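Local coordinates for activator of Hsp90 ATPase homologue 1/2-like C-terminal domain-containing protein (Nitrosomonas europaea, PDB 1XFS) that is of unknown function but belongs to the AHA1 family of Bet v 1-like proteins, related to the C-terminal domain of activators of the Hsp90 ATPase, at residues 8-13 and 136-141; 36-41 and 154-159; 45-50 and 62-67. All blocks are in the same frame, centred on the assembly; numbering follows the deposited sequence.

From the N terminus, the chain first lays down 8-13, at the start of strand 11-18, whose partner 136-141 comes only after the last strand of the sheet; contact 1 thus closes a loop over nearly the whole sheet. Within that loop, 36-41 follows helix 32-35 and meets helix 149-167 through 154-159, so contacts 1 and 2 cross along the chain. Contact 3, the short hairpin between strands 45-51 and 58-64, lies within the spans of both. Contacts 2 and 3 touch: Phe39 and Val40 pack on Ile46 and Met63. Contacts 1 and 3 stand at opposite ends of the strand order, their centres about 26 Å apart.

Contact 1 of 3, residues 8-13 and 136-141; sequences AELDLM and NTPGQR
Arg141 lays its aliphatic chain along the backbone of residues 8-11 and across Leu12. Its CG is anti to the backbone N (chi1 -171°), and bends at chi2 and chi3 carry the guanidinium toward Glu9. There NH2 donates to Glu9 O at 2.9 Å, nearly straight (162° at the hydrogen); the acceptor lies in the guanidinium plane, while NH2 stands above the carbonyl plane. The same oxygen receives a CA-H...O contact from Pro138 CA at 3.3 Å. Glu9 OE2 stays beyond salt-bridge range, and a water joins it to Arg141 NH2, donating to the carboxylate and accepting from the guanidinium. Leu12 crosses Arg141 at about a right angle, CG to CG 3.8 Å. Leu10 meets the helix start: its CD2 sits 3.2 Å from Thr137 C and 3.5 Å from Pro138 CD. Thr137 is the N-cap, its OG1 accepting a weak bond from Gln140 N. Glu145, one turn on, forms a salt bridge with Arg141 NE. Arg97 of the second subunit packs on Leu10 and forms a salt bridge with Asp11 OD1. The contact fastens the start of strand 11-18, outermost in the sheet of this chain, to the first turn of helix 138-145, beside strand 127-134.

Contact 2 of 3, residues 36-41 and 154-159; sequences KKWFVP and GTTITQ
Gln159 points from the helix toward the 36-41 loop, its chain extended beyond CG, so that the amide lies against the loop backbone at Val40 and Pro41. NE2 donates to Val40 O at 2.9 Å, almost straight (170°) and with the acceptor in the amide plane, although the donor stands above the carbonyl plane. On the other branch OE1 lies 3.5 Å from Pro41 CA and accepts from Lys42 N, so both ends of the amide are held and its rotation is fixed. An alanine here would lose these amide bonds and would probably loosen the loop from the helix. Trp38 has its CG in the crowded position between backbone N and carbonyl carbon (chi1 73°), which brings the six-membered ring obliquely to Thr156, with CE3 3.3 Å from Thr156 O; NE1 bonds to Gly28 O. Thr156 presents its methyl to the loop, CG2 lying 3.4 Å from Phe39 O and 3.5 Å from Pro41 CD, the proline alongside it and pointing the same way. Its OG1, bonded to Trp153 O, also takes a proton from a water that donates to Phe39 O. Pro41 CB meets Thr155 CG2 at 3.7 Å. The long C-terminal helix, packed on strand 11-18 and covered by the loop after helix 32-35, is consistent with the helix-grip fold of Bet v 1-like proteins, in which an antiparallel sheet curls round it.

Contact 3 of 3, residues 45-50 and 62-67; sequences SISDCR and VMQDPE
Backbone hydrogen bonds carry most of this contact between two antiparallel strands. Ser45 and Gln64 form a hydrogen-bonded pair, Ser45 N to Gln64 O at 3.1 Å and Gln64 N to Ser45 O at 2.9 Å. Ile46 and Met63 follow as a non-hydrogen-bonded pair. Beyond it Ser47 N donates to Val62 O at 2.8 Å, nearly along the C=O axis, and Val62 N to Asp48 O at 2.8 Å. The chain turns a corner at Ser47, which breaks strand 45-51. Weaker CA-H...O contacts fill in between, as from Ile46 CA to Val62 O at 3.4 Å. Apolar contact centres on Val62, whose methyls divide: CG1, anti to the backbone N (chi1 177°), meets Ser47 CB at 3.8 Å, while CG2 lies 3.7 Å from Asp48 CB. The polar tips gather on the same side as Val62, where Ser47 OG and Gln64 OE1 both hydrogen-bond to Lys70 NZ of the next strand, so one ammonium group serves both oxygens. Ile46 and Met63 face the other way, toward Phe39 and Val40 of the loop. This is a beta hairpin at the edge of an antiparallel sheet, strand 45-51 being outermost within the chain, bent at Ser47.

Contact 1 of 3, residues 8-13 and 136-141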
loop_
_atom_site.group_PDB
_atom_site.type_symbol
_atom_site.label_atom_id
_atom_site.label_comp_id
_atom_site.label_asym_id
_atom_site.label_seq_id
_atom_site.Cartn_x
_atom_site.Cartn_y
_atom_site.Cartn_z
ATOM N N ALA A 8 -8.157 11.256 -14.923
ATOM C CA ALA A 8 -7.335 11.978 -15.890
ATOM C C ALA A 8 -6.469 13.056 -15.246
ATOM O O ALA A 8 -5.483 13.507 -15.833
ATOM C CB ALA A 8 -8.223 12.603 -16.961
ATOM N N GLU A 9 -6.839 13.472 -14.043
ATOM C CA GLU A 9 -6.092 14.504 -13.343
ATOM C C GLU A 9 -4.883 13.961 -12.591
ATOM O O GLU A 9 -3.892 14.667 -12.406
ATOM C CB GLU A 9 -7.014 15.245 -12.367
ATOM C CG GLU A 9 -8.053 16.109 -13.054
ATOM C CD GLU A 9 -7.435 17.343 -13.681
ATOM O OE1 GLU A 9 -7.955 17.817 -14.709
ATOM O OE2 GLU A 9 -6.432 17.847 -13.136
ATOM N N LEU A 10 -4.947 12.695 -12.189
ATOM C CA LEU A 10 -3.864 12.097 -11.415
ATOM C C LEU A 10 -3.187 10.877 -12.017
ATOM O O LEU A 10 -2.105 10.500 -11.574
ATOM C CB LEU A 10 -4.395 11.705 -10.036
ATOM C CG LEU A 10 -5.187 12.780 -9.286
ATOM C CD1 LEU A 10 -5.838 12.179 -8.046
ATOM C CD2 LEU A 10 -4.252 13.913 -8.922
ATOM N N ASP A 11 -3.804 10.265 -13.022
ATOM C CA ASP A 11 -3.243 9.048 -13.598
ATOM C C ASP A 11 -2.779 9.125 -15.039
ATOM O O ASP A 11 -3.312 9.891 -15.841
ATOM C CB ASP A 11 -4.267 7.915 -13.481
ATOM C CG ASP A 11 -4.822 7.777 -12.078
ATOM O OD1 ASP A 11 -4.047 7.984 -11.125
ATOM O OD2 ASP A 11 -6.020 7.459 -11.938
ATOM N N LEU A 12 -1.775 8.318 -15.354
ATOM C CA LEU A 12 -1.252 8.234 -16.710
ATOM C C LEU A 12 -1.370 6.766 -17.106
ATOM O O LEU A 12 -1.010 5.878 -16.329
ATOM C CB LEU A 12 0.205 8.695 -16.763
ATOM C CG LEU A 12 0.437 10.183 -16.459
ATOM C CD1 LEU A 12 1.931 10.484 -16.489
ATOM C CD2 LEU A 12 -0.305 11.047 -17.479
HETATM N N MSE A 13 -1.889 6.505 -18.302
HETATM C CA MSE A 13 -2.064 5.127 -18.750
HETATM C C MSE A 13 -1.340 4.825 -20.060
HETATM O O MSE A 13 -1.085 5.718 -20.867
HETATM C CB MSE A 13 -3.556 4.815 -18.910
HETATM C CG MSE A 13 -3.863 3.346 -19.189
HETATM SE SE MSE A 13 -5.752 2.941 -19.308
HETATM C CE MSE A 13 -5.959 3.033 -21.227
ATOM N N ASN A 136 -0.338 11.311 -6.629
ATOM C CA ASN A 136 -1.078 11.901 -5.526
ATOM C C ASN A 136 -1.694 13.263 -5.825
ATOM O O ASN A 136 -2.686 13.640 -5.205
ATOM C CB ASN A 136 -0.189 11.974 -4.264
ATOM C CG ASN A 136 1.164 12.638 -4.512
ATOM O OD1 ASN A 136 2.145 12.332 -3.827
ATOM N ND2 ASN A 136 1.222 13.554 -5.471
ATOM N N THR A 137 -1.136 13.978 -6.796
ATOM C CA THR A 137 -1.633 15.306 -7.148
ATOM C C THR A 137 -1.474 15.575 -8.641
ATOM O O THR A 137 -0.676 14.924 -9.320
ATOM C CB THR A 137 -0.858 16.396 -6.397
ATOM O OG1 THR A 137 0.536 16.273 -6.703
ATOM C CG2 THR A 137 -1.054 16.255 -4.894
ATOM N N PRO A 138 -2.236 16.543 -9.175
ATOM C CA PRO A 138 -2.142 16.866 -10.603
ATOM C C PRO A 138 -0.733 17.336 -10.964
ATOM O O PRO A 138 -0.220 17.031 -12.044
ATOM C CB PRO A 138 -3.180 17.975 -10.774
ATOM C CG PRO A 138 -4.203 17.648 -9.730
ATOM C CD PRO A 138 -3.338 17.289 -8.543
ATOM N N GLY A 139 -0.114 18.080 -10.049
ATOM C CA GLY A 139 1.230 18.582 -10.272
ATOM C C GLY A 139 2.246 17.473 -10.458
ATOM O O GLY A 139 3.176 17.588 -11.257
ATOM N N GLN A 140 2.068 16.396 -9.703
ATOM C CA GLN A 140 2.960 15.250 -9.793
ATOM C C GLN A 140 2.697 14.506 -11.101
ATOM O O GLN A 140 3.632 14.034 -11.743
ATOM C CB GLN A 140 2.748 14.322 -8.592
ATOM C CG GLN A 140 3.427 14.804 -7.311
ATOM C CD GLN A 140 4.705 14.032 -6.999
ATOM O OE1 GLN A 140 4.660 12.866 -6.596
ATOM N NE2 GLN A 140 5.851 14.677 -7.200
ATOM N N ARG A 141 1.429 14.419 -11.499
ATOM C CA ARG A 141 1.068 13.747 -12.744
ATOM C C ARG A 141 1.702 14.514 -13.901
ATOM O O ARG A 141 2.322 13.929 -14.789
ATOM C CB ARG A 141 -0.452 13.729 -12.939
ATOM C CG ARG A 141 -0.913 12.853 -14.104
ATOM C CD ARG A 141 -2.080 13.475 -14.865
ATOM N NE ARG A 141 -1.635 14.578 -15.715
ATOM C CZ ARG A 141 -1.965 15.853 -15.531
ATOM N NH1 ARG A 141 -1.503 16.779 -16.364
ATOM N NH2 ARG A 141 -2.760 16.207 -14.529
HETATM O O HOH W 1 -4.480 18.814 -14.370
#

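Contact 2 of 3, residues 36-41 and 154-159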
loop_
_atom_site.group_PDB
_atom_site.type_symbol
_atom_site.label_atom_id
_atom_site.label_comp_id
_atom_site.label_asym_id
_atom_site.label_seq_id
_atom_site.Cartn_x
_atom_site.Cartn_y
_atom_site.Cartn_z
ATOM N N LYS A 36 16.036 -6.669 -14.996
ATOM C CA LYS A 36 17.219 -5.842 -15.179
ATOM C C LYS A 36 17.602 -5.628 -16.638
ATOM O O LYS A 36 18.508 -4.848 -16.933
ATOM C CB LYS A 36 18.403 -6.438 -14.420
ATOM C CG LYS A 36 18.930 -7.730 -14.993
ATOM C CD LYS A 36 20.129 -8.199 -14.195
ATOM C CE LYS A 36 20.861 -9.319 -14.905
ATOM N NZ LYS A 36 19.992 -10.494 -15.157
ATOM N N LYS A 37 16.908 -6.299 -17.549
ATOM C CA LYS A 37 17.210 -6.158 -18.968
ATOM C C LYS A 37 16.197 -5.365 -19.786
ATOM O O LYS A 37 16.333 -5.286 -21.008
ATOM C CB LYS A 37 17.394 -7.535 -19.602
ATOM C CG LYS A 37 18.612 -8.274 -19.097
ATOM C CD LYS A 37 18.794 -9.576 -19.834
ATOM C CE LYS A 37 20.090 -10.241 -19.436
ATOM N NZ LYS A 37 20.292 -11.495 -20.206
ATOM N N TRP A 38 15.196 -4.776 -19.139
ATOM C CA TRP A 38 14.187 -4.014 -19.877
ATOM C C TRP A 38 13.455 -2.938 -19.082
ATOM O O TRP A 38 12.915 -1.996 -19.660
ATOM C CB TRP A 38 13.128 -4.961 -20.451
ATOM C CG TRP A 38 12.199 -5.525 -19.396
ATOM C CD1 TRP A 38 12.352 -6.689 -18.697
ATOM C CD2 TRP A 38 10.991 -4.920 -18.905
ATOM N NE1 TRP A 38 11.318 -6.846 -17.804
ATOM C CE2 TRP A 38 10.468 -5.775 -17.910
ATOM C CE3 TRP A 38 10.303 -3.735 -19.206
ATOM C CZ2 TRP A 38 9.285 -5.488 -17.216
ATOM C CZ3 TRP A 38 9.128 -3.446 -18.517
ATOM C CH2 TRP A 38 8.630 -4.324 -17.531
ATOM N N PHE A 39 13.433 -3.092 -17.759
ATOM C CA PHE A 39 12.721 -2.183 -16.860
ATOM C C PHE A 39 13.017 -0.697 -17.034
ATOM O O PHE A 39 12.156 0.142 -16.773
ATOM C CB PHE A 39 12.978 -2.608 -15.410
ATOM C CG PHE A 39 11.987 -2.063 -14.428
ATOM C CD1 PHE A 39 10.639 -2.414 -14.504
ATOM C CD2 PHE A 39 12.405 -1.220 -13.404
ATOM C CE1 PHE A 39 9.721 -1.932 -13.569
ATOM C CE2 PHE A 39 11.494 -0.732 -12.463
ATOM C CZ PHE A 39 10.150 -1.089 -12.545
ATOM N N VAL A 40 14.233 -0.371 -17.461
ATOM C CA VAL A 40 14.595 1.021 -17.684
ATOM C C VAL A 40 14.979 1.197 -19.148
ATOM O O VAL A 40 15.573 0.307 -19.758
ATOM C CB VAL A 40 15.778 1.471 -16.782
ATOM C CG1 VAL A 40 15.350 1.425 -15.319
ATOM C CG2 VAL A 40 16.990 0.581 -17.012
ATOM N N PRO A 41 14.618 2.340 -19.738
ATOM C CA PRO A 41 14.927 2.631 -21.138
ATOM C C PRO A 41 16.395 2.976 -21.336
ATOM O O PRO A 41 16.926 3.852 -20.656
ATOM C CB PRO A 41 14.004 3.802 -21.451
ATOM C CG PRO A 41 13.959 4.534 -20.142
ATOM C CD PRO A 41 13.795 3.410 -19.147
ATOM N N GLY A 154 6.892 3.618 -22.769
ATOM C CA GLY A 154 6.668 3.000 -24.066
ATOM C C GLY A 154 7.896 2.241 -24.535
ATOM O O GLY A 154 7.795 1.143 -25.082
ATOM N N THR A 155 9.066 2.833 -24.317
ATOM C CA THR A 155 10.323 2.215 -24.701
ATOM C C THR A 155 10.602 0.954 -23.887
ATOM O O THR A 155 11.109 -0.038 -24.420
ATOM C CB THR A 155 11.503 3.205 -24.528
ATOM O OG1 THR A 155 11.360 4.280 -25.464
ATOM C CG2 THR A 155 12.837 2.510 -24.769
ATOM N N THR A 156 10.269 0.977 -22.600
ATOM C CA THR A 156 10.518 -0.197 -21.773
ATOM C C THR A 156 9.683 -1.383 -22.232
ATOM O O THR A 156 10.159 -2.511 -22.224
ATOM C CB THR A 156 10.253 0.077 -20.257
ATOM O OG1 THR A 156 8.856 0.300 -20.030
ATOM C CG2 THR A 156 11.041 1.291 -19.794
ATOM N N ILE A 157 8.449 -1.128 -22.652
ATOM C CA ILE A 157 7.591 -2.210 -23.113
ATOM C C ILE A 157 8.160 -2.804 -24.401
ATOM O O ILE A 157 8.099 -4.011 -24.617
ATOM C CB ILE A 157 6.145 -1.720 -23.361
ATOM C CG1 ILE A 157 5.605 -1.041 -22.100
ATOM C CG2 ILE A 157 5.253 -2.890 -23.745
ATOM C CD1 ILE A 157 5.694 -1.895 -20.852
ATOM N N THR A 158 8.727 -1.955 -25.253
ATOM C CA THR A 158 9.312 -2.433 -26.500
ATOM C C THR A 158 10.515 -3.319 -26.185
ATOM O O THR A 158 10.717 -4.355 -26.816
ATOM C CB THR A 158 9.741 -1.253 -27.398
ATOM O OG1 THR A 158 8.576 -0.520 -27.796
ATOM C CG2 THR A 158 10.468 -1.752 -28.647
ATOM N N GLN A 159 11.305 -2.916 -25.194
ATOM C CA GLN A 159 12.468 -3.691 -24.785
ATOM C C GLN A 159 12.027 -5.023 -24.193
ATOM O O GLN A 159 12.685 -6.049 -24.369
ATOM C CB GLN A 159 13.287 -2.903 -23.759
ATOM C CG GLN A 159 13.881 -1.630 -24.336
ATOM C CD GLN A 159 14.594 -0.769 -23.309
ATOM O OE1 GLN A 159 15.208 0.240 -23.657
ATOM N NE2 GLN A 159 14.512 -1.157 -22.041
HETATM O O HOH W 2 9.119 0.127 -16.957
#

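Contact 3 of 3, residues 45-50 and 62-67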
loop_
_atom_site.group_PDB
_atom_site.type_symbol
_atom_site.label_atom_id
_atom_site.label_comp_id
_atom_site.label_asym_id
_atom_site.label_seq_id
_atom_site.Cartn_x
_atom_site.Cartn_y
_atom_site.Cartn_z
ATOM N N SER A 45 20.395 1.806 -17.306
ATOM C CA SER A 45 20.536 0.395 -16.996
ATOM C C SER A 45 20.220 0.121 -15.532
ATOM O O SER A 45 20.008 1.048 -14.748
ATOM C CB SER A 45 21.959 -0.071 -17.308
ATOM O OG SER A 45 22.908 0.670 -16.555
ATOM N N ILE A 46 20.181 -1.158 -15.173
ATOM C CA ILE A 46 19.904 -1.563 -13.798
ATOM C C ILE A 46 21.136 -2.221 -13.194
ATOM O O ILE A 46 21.632 -3.223 -13.710
ATOM C CB ILE A 46 18.729 -2.548 -13.731
ATOM C CG1 ILE A 46 17.460 -1.870 -14.254
ATOM C CG2 ILE A 46 18.532 -3.027 -12.295
ATOM C CD1 ILE A 46 16.232 -2.743 -14.212
ATOM N N SER A 47 21.616 -1.652 -12.092
ATOM C CA SER A 47 22.806 -2.146 -11.402
ATOM C C SER A 47 22.477 -3.225 -10.378
ATOM O O SER A 47 23.356 -3.977 -9.951
ATOM C CB SER A 47 23.514 -0.989 -10.699
ATOM O OG SER A 47 23.728 0.090 -11.596
ATOM N N ASP A 48 21.212 -3.292 -9.978
ATOM C CA ASP A 48 20.779 -4.283 -9.007
ATOM C C ASP A 48 19.257 -4.332 -8.999
ATOM O O ASP A 48 18.587 -3.337 -9.270
ATOM C CB ASP A 48 21.293 -3.919 -7.612
ATOM C CG ASP A 48 21.300 -5.108 -6.660
ATOM O OD1 ASP A 48 21.632 -4.917 -5.474
ATOM O OD2 ASP A 48 20.987 -6.233 -7.100
ATOM N N CYS A 49 18.718 -5.500 -8.687
ATOM C CA CYS A 49 17.277 -5.686 -8.630
ATOM C C CYS A 49 16.951 -6.846 -7.703
ATOM O O CYS A 49 17.425 -7.967 -7.904
ATOM C CB CYS A 49 16.713 -5.953 -10.029
ATOM S SG CYS A 49 14.918 -6.245 -10.043
ATOM N N ARG A 50 16.148 -6.559 -6.680
ATOM C CA ARG A 50 15.732 -7.558 -5.700
ATOM C C ARG A 50 14.206 -7.576 -5.696
ATOM O O ARG A 50 13.565 -6.523 -5.643
ATOM C CB ARG A 50 16.231 -7.187 -4.300
ATOM C CG ARG A 50 17.747 -7.173 -4.140
ATOM C CD ARG A 50 18.311 -8.582 -4.054
ATOM N NE ARG A 50 17.806 -9.303 -2.886
ATOM C CZ ARG A 50 18.154 -10.546 -2.568
ATOM N NH1 ARG A 50 19.014 -11.213 -3.328
ATOM N NH2 ARG A 50 17.637 -11.127 -1.493
ATOM N N VAL A 62 18.255 -0.614 -8.514
ATOM C CA VAL A 62 19.245 0.451 -8.543
ATOM C C VAL A 62 19.386 0.845 -9.999
ATOM O O VAL A 62 19.849 0.057 -10.821
ATOM C CB VAL A 62 20.615 -0.000 -8.013
ATOM C CG1 VAL A 62 21.611 1.151 -8.136
ATOM C CG2 VAL A 62 20.496 -0.436 -6.562
HETATM N N MSE A 63 18.950 2.060 -10.310
HETATM C CA MSE A 63 19.013 2.576 -11.667
HETATM C C MSE A 63 20.262 3.424 -11.877
HETATM O O MSE A 63 20.661 4.189 -10.999
HETATM C CB MSE A 63 17.773 3.423 -11.953
HETATM C CG MSE A 63 16.472 2.644 -11.931
HETATM SE SE MSE A 63 14.946 3.817 -11.994
HETATM C CE MSE A 63 15.188 4.532 -13.768
ATOM N N GLN A 64 20.878 3.279 -13.044
ATOM C CA GLN A 64 22.070 4.049 -13.375
ATOM C C GLN A 64 21.792 4.834 -14.651
ATOM O O GLN A 64 21.373 4.263 -15.665
ATOM C CB GLN A 64 23.268 3.121 -13.584
ATOM C CG GLN A 64 24.585 3.851 -13.805
ATOM C CD GLN A 64 25.764 2.907 -13.986
ATOM O OE1 GLN A 64 26.124 2.158 -13.077
ATOM N NE2 GLN A 64 26.364 2.931 -15.173
ATOM N N ASP A 65 22.005 6.144 -14.596
ATOM C CA ASP A 65 21.767 6.986 -15.764
ATOM C C ASP A 65 23.010 7.003 -16.651
ATOM O O ASP A 65 24.050 6.463 -16.276
ATOM C CB ASP A 65 21.379 8.416 -15.349
ATOM C CG ASP A 65 22.444 9.118 -14.523
ATOM O OD1 ASP A 65 23.628 8.775 -14.647
ATOM O OD2 ASP A 65 22.084 10.037 -13.758
ATOM N N PRO A 66 22.917 7.600 -17.852
ATOM C CA PRO A 66 24.087 7.633 -18.733
ATOM C C PRO A 66 25.268 8.390 -18.143
ATOM O O PRO A 66 26.408 8.208 -18.571
ATOM C CB PRO A 66 23.541 8.274 -20.011
ATOM C CG PRO A 66 22.442 9.152 -19.505
ATOM C CD PRO A 66 21.771 8.279 -18.475
ATOM N N GLU A 67 24.996 9.232 -17.154
ATOM C CA GLU A 67 26.047 10.011 -16.507
ATOM C C GLU A 67 26.817 9.173 -15.486
ATOM O O GLU A 67 27.865 9.590 -14.991
ATOM C CB GLU A 67 25.441 11.242 -15.833
ATOM C CG GLU A 67 24.972 12.300 -16.827
ATOM C CD GLU A 67 24.011 13.297 -16.213
ATOM O OE1 GLU A 67 22.869 12.902 -15.896
ATOM O OE2 GLU A 67 24.393 14.474 -16.047
#